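Long-range contact in YkuI protein (Bacillus subtilis, PDB 2BAS), which probably acts in cyclic di-GMP signalling through its EAL domain, a domain type associated with phosphodiesterase activity toward that second messenger: residues L118-L127 with Q158-Y169. Residues are numbered along the deposited sequence; the frame is centred on the assembly and turned at random.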
loop_
_atom_site.group_PDB
_atom_site.type_symbol
_atom_site.label_atom_id
_atom_site.label_comp_id
_atom_site.label_asym_id
_atom_site.label_seq_id
_atom_site.Cartn_x
_atom_site.Cartn_y
_atom_site.Cartn_z
ATOM N N LEU A 118 -29.760 1.819 -2.566
ATOM C CA LEU A 118 -29.483 3.193 -2.915
ATOM C C LEU A 118 -29.571 3.413 -4.426
ATOM O O LEU A 118 -30.158 4.388 -4.894
ATOM C CB LEU A 118 -28.097 3.565 -2.385
ATOM C CG LEU A 118 -27.744 5.036 -2.158
ATOM C CD1 LEU A 118 -28.663 5.675 -1.137
ATOM C CD2 LEU A 118 -26.301 5.141 -1.700
HETATM N N MSE A 119 -29.021 2.473 -5.184
HETATM C CA MSE A 119 -28.899 2.620 -6.628
HETATM C C MSE A 119 -30.176 2.290 -7.411
HETATM O O MSE A 119 -30.192 2.408 -8.635
HETATM C CB MSE A 119 -27.724 1.781 -7.134
HETATM C CG MSE A 119 -27.075 2.334 -8.395
HETATM SE SE MSE A 119 -26.251 4.093 -8.102
HETATM C CE MSE A 119 -26.146 4.678 -9.926
ATOM N N LEU A 120 -31.239 1.883 -6.717
ATOM C CA LEU A 120 -32.533 1.605 -7.373
ATOM C C LEU A 120 -33.163 2.825 -8.066
ATOM O O LEU A 120 -33.991 2.670 -8.971
ATOM C CB LEU A 120 -33.538 0.994 -6.389
ATOM C CG LEU A 120 -33.345 -0.456 -5.931
ATOM C CD1 LEU A 120 -34.288 -0.766 -4.784
ATOM C CD2 LEU A 120 -33.546 -1.437 -7.076
ATOM N N ASP A 121 -32.776 4.023 -7.627
ATOM C CA ASP A 121 -33.255 5.279 -8.209
ATOM C C ASP A 121 -32.132 6.306 -8.327
ATOM O O ASP A 121 -32.396 7.511 -8.349
ATOM C CB ASP A 121 -34.438 5.851 -7.401
ATOM C CG ASP A 121 -34.023 6.429 -6.037
ATOM O OD1 ASP A 121 -34.796 7.252 -5.503
ATOM O OD2 ASP A 121 -32.942 6.080 -5.502
ATOM N N HIS A 122 -30.890 5.815 -8.396
ATOM C CA HIS A 122 -29.678 6.638 -8.537
ATOM C C HIS A 122 -29.503 7.614 -7.377
ATOM O O HIS A 122 -29.062 8.754 -7.576
ATOM C CB HIS A 122 -29.659 7.406 -9.867
ATOM C CG HIS A 122 -29.713 6.530 -11.080
ATOM N ND1 HIS A 122 -28.591 6.194 -11.807
ATOM C CD2 HIS A 122 -30.759 5.936 -11.705
ATOM C CE1 HIS A 122 -28.941 5.425 -12.823
ATOM N NE2 HIS A 122 -30.251 5.253 -12.784
ATOM N N GLY A 123 -29.865 7.167 -6.173
ATOM C CA GLY A 123 -29.750 7.987 -4.966
ATOM C C GLY A 123 -30.705 9.175 -4.844
ATOM O O GLY A 123 -30.715 9.869 -3.822
ATOM N N GLU A 124 -31.513 9.407 -5.873
ATOM C CA GLU A 124 -32.423 10.548 -5.902
ATOM C C GLU A 124 -33.247 10.721 -4.609
ATOM O O GLU A 124 -33.061 11.706 -3.888
ATOM C CB GLU A 124 -33.321 10.446 -7.116
ATOM C CG GLU A 124 -34.279 11.600 -7.299
ATOM C CD GLU A 124 -35.193 11.385 -8.491
ATOM O OE1 GLU A 124 -34.675 11.047 -9.580
ATOM O OE2 GLU A 124 -36.422 11.547 -8.334
ATOM N N SER A 125 -34.122 9.763 -4.302
ATOM C CA SER A 125 -34.974 9.872 -3.110
ATOM C C SER A 125 -34.217 10.055 -1.779
ATOM O O SER A 125 -34.645 10.848 -0.935
ATOM C CB SER A 125 -35.968 8.704 -3.020
ATOM O OG SER A 125 -35.327 7.499 -2.628
ATOM N N PHE A 126 -33.107 9.341 -1.586
ATOM C CA PHE A 126 -32.318 9.473 -0.345
ATOM C C PHE A 126 -31.678 10.857 -0.207
ATOM O O PHE A 126 -31.648 11.426 0.884
ATOM C CB PHE A 126 -31.256 8.373 -0.237
ATOM C CG PHE A 126 -30.527 8.357 1.075
ATOM C CD1 PHE A 126 -31.124 7.825 2.215
ATOM C CD2 PHE A 126 -29.235 8.859 1.173
ATOM C CE1 PHE A 126 -30.450 7.806 3.430
ATOM C CE2 PHE A 126 -28.548 8.842 2.392
ATOM C CZ PHE A 126 -29.151 8.314 3.516
ATOM N N LEU A 127 -31.166 11.390 -1.312
ATOM C CA LEU A 127 -30.635 12.745 -1.320
ATOM C C LEU A 127 -31.784 13.720 -1.042
ATOM O O LEU A 127 -31.600 14.709 -0.325
ATOM C CB LEU A 127 -29.942 13.053 -2.652
ATOM C CG LEU A 127 -29.283 14.423 -2.876
ATOM C CD1 LEU A 127 -28.176 14.713 -1.868
ATOM C CD2 LEU A 127 -28.751 14.540 -4.299
ATOM N N GLN A 158 -21.022 3.216 -12.300
ATOM C CA GLN A 158 -22.322 3.860 -12.175
ATOM C C GLN A 158 -22.516 4.335 -10.727
ATOM O O GLN A 158 -23.024 5.432 -10.486
ATOM C CB GLN A 158 -23.433 2.882 -12.585
ATOM C CG GLN A 158 -24.817 3.494 -12.809
ATOM C CD GLN A 158 -25.009 4.100 -14.190
ATOM O OE1 GLN A 158 -24.060 4.247 -14.964
ATOM N NE2 GLN A 158 -26.252 4.452 -14.507
ATOM N N LEU A 159 -22.105 3.502 -9.771
ATOM C CA LEU A 159 -22.173 3.842 -8.358
ATOM C C LEU A 159 -21.263 5.021 -8.035
ATOM O O LEU A 159 -21.653 5.936 -7.308
ATOM C CB LEU A 159 -21.785 2.638 -7.495
ATOM C CG LEU A 159 -21.768 2.809 -5.969
ATOM C CD1 LEU A 159 -23.160 3.096 -5.416
ATOM C CD2 LEU A 159 -21.197 1.579 -5.304
ATOM N N TYR A 160 -20.053 4.988 -8.587
ATOM C CA TYR A 160 -19.044 6.019 -8.352
ATOM C C TYR A 160 -19.484 7.336 -8.966
ATOM O O TYR A 160 -19.090 8.410 -8.510
ATOM C CB TYR A 160 -17.693 5.566 -8.922
ATOM C CG TYR A 160 -16.982 4.503 -8.097
ATOM C CD1 TYR A 160 -15.622 4.235 -8.291
ATOM C CD2 TYR A 160 -17.654 3.787 -7.103
ATOM C CE1 TYR A 160 -14.958 3.259 -7.532
ATOM C CE2 TYR A 160 -17.003 2.819 -6.339
ATOM C CZ TYR A 160 -15.661 2.562 -6.557
ATOM O OH TYR A 160 -15.032 1.608 -5.798
ATOM N N HIS A 161 -20.312 7.229 -10.003
ATOM C CA HIS A 161 -20.912 8.379 -10.663
ATOM C C HIS A 161 -21.829 9.123 -9.686
ATOM O O HIS A 161 -21.614 10.312 -9.439
ATOM C CB HIS A 161 -21.647 7.935 -11.937
ATOM C CG HIS A 161 -22.386 9.031 -12.641
ATOM N ND1 HIS A 161 -21.772 9.902 -13.514
ATOM C CD2 HIS A 161 -23.696 9.378 -12.622
ATOM C CE1 HIS A 161 -22.669 10.747 -13.993
ATOM N NE2 HIS A 161 -23.844 10.451 -13.467
HETATM N N MSE A 162 -22.813 8.429 -9.103
HETATM C CA MSE A 162 -23.712 9.078 -8.142
HETATM C C MSE A 162 -23.021 9.437 -6.837
HETATM O O MSE A 162 -23.468 10.343 -6.132
HETATM C CB MSE A 162 -24.990 8.274 -7.864
HETATM C CG MSE A 162 -24.789 6.990 -7.104
HETATM SE SE MSE A 162 -26.130 6.726 -5.700
HETATM C CE MSE A 162 -25.228 7.726 -4.283
ATOM N N LEU A 163 -21.940 8.734 -6.515
ATOM C CA LEU A 163 -21.167 9.058 -5.325
ATOM C C LEU A 163 -20.384 10.345 -5.534
ATOM O O LEU A 163 -20.281 11.166 -4.623
ATOM C CB LEU A 163 -20.255 7.907 -4.907
ATOM C CG LEU A 163 -20.973 6.781 -4.150
ATOM C CD1 LEU A 163 -20.040 5.615 -3.906
ATOM C CD2 LEU A 163 -21.577 7.261 -2.834
ATOM N N ALA A 164 -19.861 10.537 -6.741
ATOM C CA ALA A 164 -19.172 11.782 -7.066
ATOM C C ALA A 164 -20.161 12.944 -7.011
ATOM O O ALA A 164 -19.810 14.039 -6.570
ATOM C CB ALA A 164 -18.485 11.704 -8.436
ATOM N N TYR A 165 -21.398 12.683 -7.437
ATOM C CA TYR A 165 -22.466 13.685 -7.453
ATOM C C TYR A 165 -22.859 14.096 -6.036
ATOM O O TYR A 165 -22.990 15.281 -5.735
ATOM C CB TYR A 165 -23.679 13.146 -8.212
ATOM C CG TYR A 165 -24.888 14.059 -8.210
ATOM C CD1 TYR A 165 -24.936 15.188 -9.036
ATOM C CD2 TYR A 165 -25.998 13.780 -7.405
ATOM C CE1 TYR A 165 -26.048 16.027 -9.049
ATOM C CE2 TYR A 165 -27.116 14.614 -7.413
ATOM C CZ TYR A 165 -27.130 15.736 -8.235
ATOM O OH TYR A 165 -28.229 16.565 -8.251
ATOM N N TYR A 166 -23.046 13.100 -5.177
ATOM C CA TYR A 166 -23.334 13.323 -3.771
ATOM C C TYR A 166 -22.290 14.221 -3.124
ATOM O O TYR A 166 -22.620 15.041 -2.265
ATOM C CB TYR A 166 -23.371 11.987 -3.044
ATOM C CG TYR A 166 -24.735 11.369 -2.929
ATOM C CD1 TYR A 166 -25.100 10.705 -1.770
ATOM C CD2 TYR A 166 -25.671 11.466 -3.963
ATOM C CE1 TYR A 166 -26.347 10.138 -1.639
ATOM C CE2 TYR A 166 -26.935 10.900 -3.840
ATOM C CZ TYR A 166 -27.259 10.239 -2.671
ATOM O OH TYR A 166 -28.489 9.660 -2.510
ATOM N N ARG A 167 -21.037 14.058 -3.547
ATOM C CA ARG A 167 -19.918 14.836 -3.017
ATOM C C ARG A 167 -20.045 16.337 -3.326
ATOM O O ARG A 167 -19.616 17.165 -2.520
ATOM C CB ARG A 167 -18.581 14.254 -3.510
ATOM C CG ARG A 167 -17.347 15.127 -3.301
ATOM C CD ARG A 167 -16.126 14.548 -4.033
ATOM N NE ARG A 167 -15.224 13.766 -3.177
ATOM C CZ ARG A 167 -15.394 12.491 -2.832
ATOM N NH1 ARG A 167 -16.459 11.805 -3.237
ATOM N NH2 ARG A 167 -14.492 11.901 -2.059
ATOM N N THR A 168 -20.657 16.678 -4.464
ATOM C CA THR A 168 -20.820 18.092 -4.870
ATOM C C THR A 168 -21.694 18.906 -3.899
ATOM O O THR A 168 -21.720 20.136 -3.963
ATOM C CB THR A 168 -21.377 18.259 -6.319
ATOM O OG1 THR A 168 -22.728 17.774 -6.388
ATOM C CG2 THR A 168 -20.496 17.545 -7.350
ATOM N N TYR A 169 -22.400 18.206 -3.009
ATOM C CA TYR A 169 -23.191 18.838 -1.956
ATOM C C TYR A 169 -22.441 18.900 -0.617
ATOM O O TYR A 169 -22.995 19.357 0.386
ATOM C CB TYR A 169 -24.525 18.106 -1.777
ATOM C CG TYR A 169 -25.452 18.197 -2.968
ATOM C CD1 TYR A 169 -25.555 17.142 -3.876
ATOM C CD2 TYR A 169 -26.229 19.336 -3.186
ATOM C CE1 TYR A 169 -26.407 17.219 -4.975
ATOM C CE2 TYR A 169 -27.081 19.424 -4.283
ATOM C CZ TYR A 169 -27.167 18.362 -5.171
ATOM O OH TYR A 169 -28.014 18.439 -6.253
#
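Gln158 meets two residues: its CG lies 3.4 Å from the selenomethionine methyl CE of Met119, while NE2 comes up in plane at the edge of the His122 ring, amide and imidazole planes 60° apart, polar groups suited to this solvent-facing end. The CD1 methyl of branched Leu159 lies beside SE of Met119. Next, the long, flexible side chains of Met162 and Met119, both selenomethionine, run alongside each other, pointing opposite ways, with Met119 SE 3.4 Å from Met162 CG. Met162 CG sits between backbone N and carbonyl carbon (chi1 69°), and further bends bring CE to Leu118 CD2 and over the centre of one face of the Tyr166 ring. In the TIM-barrel-like (beta/alpha) fold of EAL domains, helices 124-135 and 156-167 follow neighbouring parallel strands 108-112 and 143-147; Phe126 and Tyr166 both rest on Leu145. Tyr166 OH donates to Gly123 O at 2.6 Å; this N-cap carbonyl also accepts from Leu127 N. Positive phi (70°) in a type I' turn favours glycine at Gly123. A leucine in place of Tyr166 would probably leave that carbonyl without its cross-segment donor and Met162 CE without its aromatic face. Leu127 CD2 touches Tyr165 CE2 and Tyr169 CE1, whose hydroxyls are hydrogen-bonded together.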